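Local structure of putative phophotriesterase (Proteus mirabilis, 3RHG) at residues A[280-292]-A[331-343]. The protein probably hydrolyses ester bonds at a site holding two zinc ions, as a member of the phosphotriesterase family of metal-dependent amidohydrolases. Numbering follows the deposited sequence.
Sequences LIERGYGNQIVLS and DKLCIDNPANLLA
The flat carboxamide of Asn337 lies almost coplanar with two main-chain acceptors, Gly286 O in the turn and Ile289 O at the start of strand 289-291, and ND2 gives a hydrogen bond to each. The strand is the eighth of the (beta/alpha)8 barrel of this amidohydrolase, and the case illustrates how one buried side chain can tie a C-terminal helix to the entry of a barrel strand. The bond to Ile289 O is the straighter, with an N-H...O angle of 160° against 140° for that to Gly286 O, and in both the nitrogen lies in the carbonyl plane. Two acceptors in the plane of the amide, one for each N-H, fix its rotation and satisfy two main-chain oxygens. Asn337 CG stands beside its own backbone N (chi1 -78°), which carries ND2 toward the turn, while CB rests 3.5 Å from Ile289 O.

Apolar contacts extend the seam beyond this amide. Val290 CG1 lies 3.8 Å from Pro338 N, over the first turn of helix 336-343, whereas CG2 meets Leu341 CD2, the two side chains crossing at about a right angle. Leu333 reaches Ile281 tip to tip through their CD1 atoms, and Leu291 CD1 packs on Leu333 CB and Cys334 SG. Helix 311-322 covers this cluster, with Val312 and Phe316 against Leu291. One residue beyond the strand, Ser292 OG is hydrogen-bonded to the backbone N of His23, itself a zinc ligand. A water bridges the segments, accepting from Leu291 N at 2.9 Å and lying 2.7 Å from Leu333 O.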
loop_
_atom_site.group_PDB
_atom_site.type_symbol
_atom_site.label_atom_id
_atom_site.label_comp_id
_atom_site.label_asym_id
_atom_site.label_seq_id
_atom_site.Cartn_x
_atom_site.Cartn_y
_atom_site.Cartn_z
ATOM N N LEU A 280 4.192 21.060 6.474
ATOM C CA LEU A 280 3.264 22.136 6.753
ATOM C C LEU A 280 3.352 22.580 8.212
ATOM O O LEU A 280 3.281 23.766 8.498
ATOM C CB LEU A 280 1.830 21.709 6.416
ATOM C CG LEU A 280 1.518 21.575 4.913
ATOM C CD1 LEU A 280 0.056 21.133 4.734
ATOM C CD2 LEU A 280 1.775 22.882 4.152
ATOM N N ILE A 281 3.477 21.626 9.135
ATOM C CA ILE A 281 3.607 21.969 10.569
ATOM C C ILE A 281 4.871 22.784 10.772
ATOM O O ILE A 281 4.881 23.762 11.532
ATOM C CB ILE A 281 3.616 20.681 11.466
ATOM C CG1 ILE A 281 2.234 20.001 11.366
ATOM C CG2 ILE A 281 4.065 20.999 12.908
ATOM C CD1 ILE A 281 2.167 18.592 11.938
ATOM N N GLU A 282 5.952 22.391 10.102
ATOM C CA GLU A 282 7.220 23.104 10.276
ATOM C C GLU A 282 7.166 24.505 9.667
ATOM O O GLU A 282 7.890 25.412 10.099
ATOM C CB GLU A 282 8.396 22.270 9.749
ATOM C CG GLU A 282 8.637 21.052 10.642
ATOM C CD GLU A 282 9.595 20.041 10.069
ATOM O OE1 GLU A 282 9.828 20.041 8.838
ATOM O OE2 GLU A 282 10.114 19.227 10.867
ATOM N N ARG A 283 6.269 24.685 8.700
ATOM C CA ARG A 283 6.014 25.982 8.084
ATOM C C ARG A 283 5.031 26.815 8.913
ATOM O O ARG A 283 4.742 27.960 8.562
ATOM C CB ARG A 283 5.474 25.834 6.651
ATOM C CG ARG A 283 6.518 25.388 5.596
ATOM C CD ARG A 283 7.326 26.565 5.050
ATOM N NE ARG A 283 6.574 27.320 4.045
ATOM C CZ ARG A 283 6.628 27.087 2.735
ATOM N NH1 ARG A 283 7.403 26.118 2.263
ATOM N NH2 ARG A 283 5.903 27.819 1.893
ATOM N N GLY A 284 4.522 26.244 10.006
ATOM C CA GLY A 284 3.730 27.028 10.956
ATOM C C GLY A 284 2.225 26.875 10.817
ATOM O O GLY A 284 1.473 27.624 11.446
ATOM N N TYR A 285 1.785 25.887 10.025
ATOM C CA TYR A 285 0.358 25.748 9.719
ATOM C C TYR A 285 -0.345 24.620 10.467
ATOM O O TYR A 285 -1.449 24.193 10.076
ATOM C CB TYR A 285 0.157 25.519 8.229
ATOM C CG TYR A 285 0.560 26.660 7.345
ATOM C CD1 TYR A 285 -0.277 27.776 7.164
ATOM C CD2 TYR A 285 1.760 26.611 6.647
ATOM C CE1 TYR A 285 0.088 28.825 6.307
ATOM C CE2 TYR A 285 2.144 27.655 5.800
ATOM C CZ TYR A 285 1.309 28.748 5.628
ATOM O OH TYR A 285 1.709 29.760 4.789
ATOM N N GLY A 286 0.264 24.149 11.551
ATOM C CA GLY A 286 -0.264 22.996 12.266
ATOM C C GLY A 286 -1.685 23.196 12.774
ATOM O O GLY A 286 -2.437 22.242 12.880
ATOM N N ASN A 287 -2.057 24.430 13.104
ATOM C CA ASN A 287 -3.385 24.708 13.643
ATOM C C ASN A 287 -4.466 24.818 12.566
ATOM O O ASN A 287 -5.608 25.204 12.867
ATOM C CB ASN A 287 -3.364 25.992 14.470
ATOM C CG ASN A 287 -2.393 25.929 15.629
ATOM O OD1 ASN A 287 -2.350 24.950 16.366
ATOM N ND2 ASN A 287 -1.621 26.993 15.811
ATOM N N GLN A 288 -4.108 24.487 11.317
ATOM C CA GLN A 288 -5.049 24.583 10.201
ATOM C C GLN A 288 -5.193 23.258 9.481
ATOM O O GLN A 288 -5.707 23.219 8.369
ATOM C CB GLN A 288 -4.637 25.659 9.177
ATOM C CG GLN A 288 -5.014 27.047 9.571
ATOM C CD GLN A 288 -4.521 28.079 8.591
ATOM O OE1 GLN A 288 -3.482 28.727 8.832
ATOM N NE2 GLN A 288 -5.232 28.216 7.439
ATOM N N ILE A 289 -4.769 22.172 10.112
ATOM C CA ILE A 289 -4.766 20.867 9.463
ATOM C C ILE A 289 -5.682 19.905 10.204
ATOM O O ILE A 289 -5.685 19.877 11.431
ATOM C CB ILE A 289 -3.347 20.265 9.472
ATOM C CG1 ILE A 289 -2.402 21.132 8.630
ATOM C CG2 ILE A 289 -3.370 18.809 8.964
ATOM C CD1 ILE A 289 -0.936 20.754 8.786
ATOM N N VAL A 290 -6.502 19.148 9.467
ATOM C CA VAL A 290 -7.229 18.027 10.075
ATOM C C VAL A 290 -6.936 16.744 9.294
ATOM O O VAL A 290 -6.511 16.810 8.123
ATOM C CB VAL A 290 -8.741 18.289 10.230
ATOM C CG1 VAL A 290 -9.002 19.310 11.334
ATOM C CG2 VAL A 290 -9.339 18.746 8.883
ATOM N N LEU A 291 -7.188 15.600 9.935
ATOM C CA LEU A 291 -6.756 14.279 9.448
ATOM C C LEU A 291 -7.895 13.287 9.526
ATOM O O LEU A 291 -8.637 13.279 10.502
ATOM C CB LEU A 291 -5.666 13.727 10.370
ATOM C CG LEU A 291 -4.457 14.631 10.611
ATOM C CD1 LEU A 291 -3.496 13.984 11.607
ATOM C CD2 LEU A 291 -3.720 15.009 9.330
ATOM N N SER A 292 -8.053 12.433 8.509
ATOM C CA SER A 292 -9.075 11.399 8.593
ATOM C C SER A 292 -8.737 10.280 7.585
ATOM O O SER A 292 -7.688 10.348 6.914
ATOM C CB SER A 292 -10.476 12.008 8.341
ATOM O OG SER A 292 -11.433 11.554 9.306
ATOM N N ASP A 331 -0.649 16.048 19.672
ATOM C CA ASP A 331 -1.817 15.877 20.550
ATOM C C ASP A 331 -3.013 16.733 20.105
ATOM O O ASP A 331 -4.171 16.385 20.353
ATOM C CB ASP A 331 -1.450 16.179 22.018
ATOM C CG ASP A 331 -0.522 15.122 22.630
ATOM O OD1 ASP A 331 0.025 15.360 23.737
ATOM O OD2 ASP A 331 -0.332 14.054 22.013
ATOM N N LYS A 332 -2.744 17.844 19.430
ATOM C CA LYS A 332 -3.832 18.717 18.967
ATOM C C LYS A 332 -4.453 18.271 17.645
ATOM O O LYS A 332 -5.613 18.619 17.356
ATOM C CB LYS A 332 -3.349 20.165 18.833
ATOM C CG LYS A 332 -3.007 20.821 20.168
ATOM C CD LYS A 332 -2.454 22.250 20.005
ATOM C CE LYS A 332 -1.901 22.778 21.329
ATOM N NZ LYS A 332 -1.370 24.176 21.234
ATOM N N LEU A 333 -3.690 17.528 16.839
ATOM C CA LEU A 333 -4.098 17.280 15.443
ATOM C C LEU A 333 -5.427 16.552 15.334
ATOM O O LEU A 333 -6.187 16.820 14.409
ATOM C CB LEU A 333 -3.033 16.495 14.676
ATOM C CG LEU A 333 -1.772 17.275 14.283
ATOM C CD1 LEU A 333 -0.743 16.322 13.704
ATOM C CD2 LEU A 333 -2.096 18.382 13.275
ATOM N N CYS A 334 -5.690 15.634 16.270
ATOM C CA CYS A 334 -6.908 14.810 16.222
ATOM C C CYS A 334 -7.892 15.147 17.331
ATOM O O CYS A 334 -8.880 14.427 17.518
ATOM C CB CYS A 334 -6.567 13.322 16.290
ATOM S SG CYS A 334 -5.607 12.749 14.877
ATOM N N ILE A 335 -7.585 16.193 18.110
ATOM C CA ILE A 335 -8.449 16.615 19.210
ATOM C C ILE A 335 -8.833 18.088 19.081
ATOM O O ILE A 335 -9.920 18.405 18.566
ATOM C CB ILE A 335 -7.770 16.340 20.575
ATOM C CG1 ILE A 335 -7.434 14.845 20.675
ATOM C CG2 ILE A 335 -8.698 16.749 21.729
ATOM C CD1 ILE A 335 -6.613 14.450 21.873
ATOM N N ASP A 336 -7.929 18.989 19.481
ATOM C CA ASP A 336 -8.210 20.422 19.386
ATOM C C ASP A 336 -8.589 20.867 17.969
ATOM O O ASP A 336 -9.512 21.667 17.791
ATOM C CB ASP A 336 -7.018 21.261 19.833
ATOM C CG ASP A 336 -6.522 20.884 21.213
ATOM O OD1 ASP A 336 -6.233 21.811 22.012
ATOM O OD2 ASP A 336 -6.390 19.667 21.484
ATOM N N ASN A 337 -7.848 20.391 16.973
ATOM C CA ASN A 337 -8.036 20.891 15.608
ATOM C C ASN A 337 -9.437 20.558 15.050
ATOM O O ASN A 337 -10.171 21.468 14.650
ATOM C CB ASN A 337 -6.929 20.380 14.688
ATOM C CG ASN A 337 -5.620 21.141 14.868
ATOM O OD1 ASN A 337 -5.409 21.832 15.888
ATOM N ND2 ASN A 337 -4.707 20.985 13.905
ATOM N N PRO A 338 -9.827 19.263 15.045
ATOM C CA PRO A 338 -11.162 18.987 14.501
ATOM C C PRO A 338 -12.263 19.582 15.370
ATOM O O PRO A 338 -13.296 19.954 14.863
ATOM C CB PRO A 338 -11.231 17.445 14.452
ATOM C CG PRO A 338 -10.177 16.982 15.450
ATOM C CD PRO A 338 -9.070 18.020 15.283
ATOM N N ALA A 339 -12.042 19.709 16.676
ATOM C CA ALA A 339 -13.049 20.357 17.502
ATOM C C ALA A 339 -13.223 21.819 17.091
ATOM O O ALA A 339 -14.345 22.334 17.070
ATOM C CB ALA A 339 -12.689 20.269 18.980
ATOM N N ASN A 340 -12.122 22.504 16.784
ATOM C CA ASN A 340 -12.238 23.874 16.343
ATOM C C ASN A 340 -12.926 23.988 14.999
ATOM O O ASN A 340 -13.834 24.803 14.822
ATOM C CB ASN A 340 -10.860 24.576 16.344
ATOM C CG ASN A 340 -10.406 24.945 17.732
ATOM O OD1 ASN A 340 -11.219 25.328 18.586
ATOM N ND2 ASN A 340 -9.103 24.866 17.964
ATOM N N LEU A 341 -12.496 23.180 14.049
ATOM C CA LEU A 341 -13.120 23.222 12.727
ATOM C C LEU A 341 -14.610 22.968 12.863
ATOM O O LEU A 341 -15.434 23.732 12.334
ATOM C CB LEU A 341 -12.495 22.130 11.855
ATOM C CG LEU A 341 -13.267 21.751 10.574
ATOM C CD1 LEU A 341 -13.403 22.976 9.672
ATOM C CD2 LEU A 341 -12.548 20.605 9.870
ATOM N N LEU A 342 -14.972 21.899 13.571
ATOM C CA LEU A 342 -16.371 21.439 13.518
ATOM C C LEU A 342 -17.299 22.234 14.426
ATOM O O LEU A 342 -18.481 22.383 14.149
ATOM C CB LEU A 342 -16.458 19.960 13.893
ATOM C CG LEU A 342 -15.760 18.969 12.946
ATOM C CD1 LEU A 342 -15.616 17.591 13.594
ATOM C CD2 LEU A 342 -16.461 18.873 11.601
ATOM N N ALA A 343 -16.765 22.721 15.544
ATOM C CA ALA A 343 -17.621 23.240 16.593
ATOM C C ALA A 343 -17.417 24.700 16.993
ATOM O O ALA A 343 -18.265 25.234 17.698
ATOM C CB ALA A 343 -17.506 22.362 17.823
HETATM O O HOH W 1 -8.051 15.933 12.657
#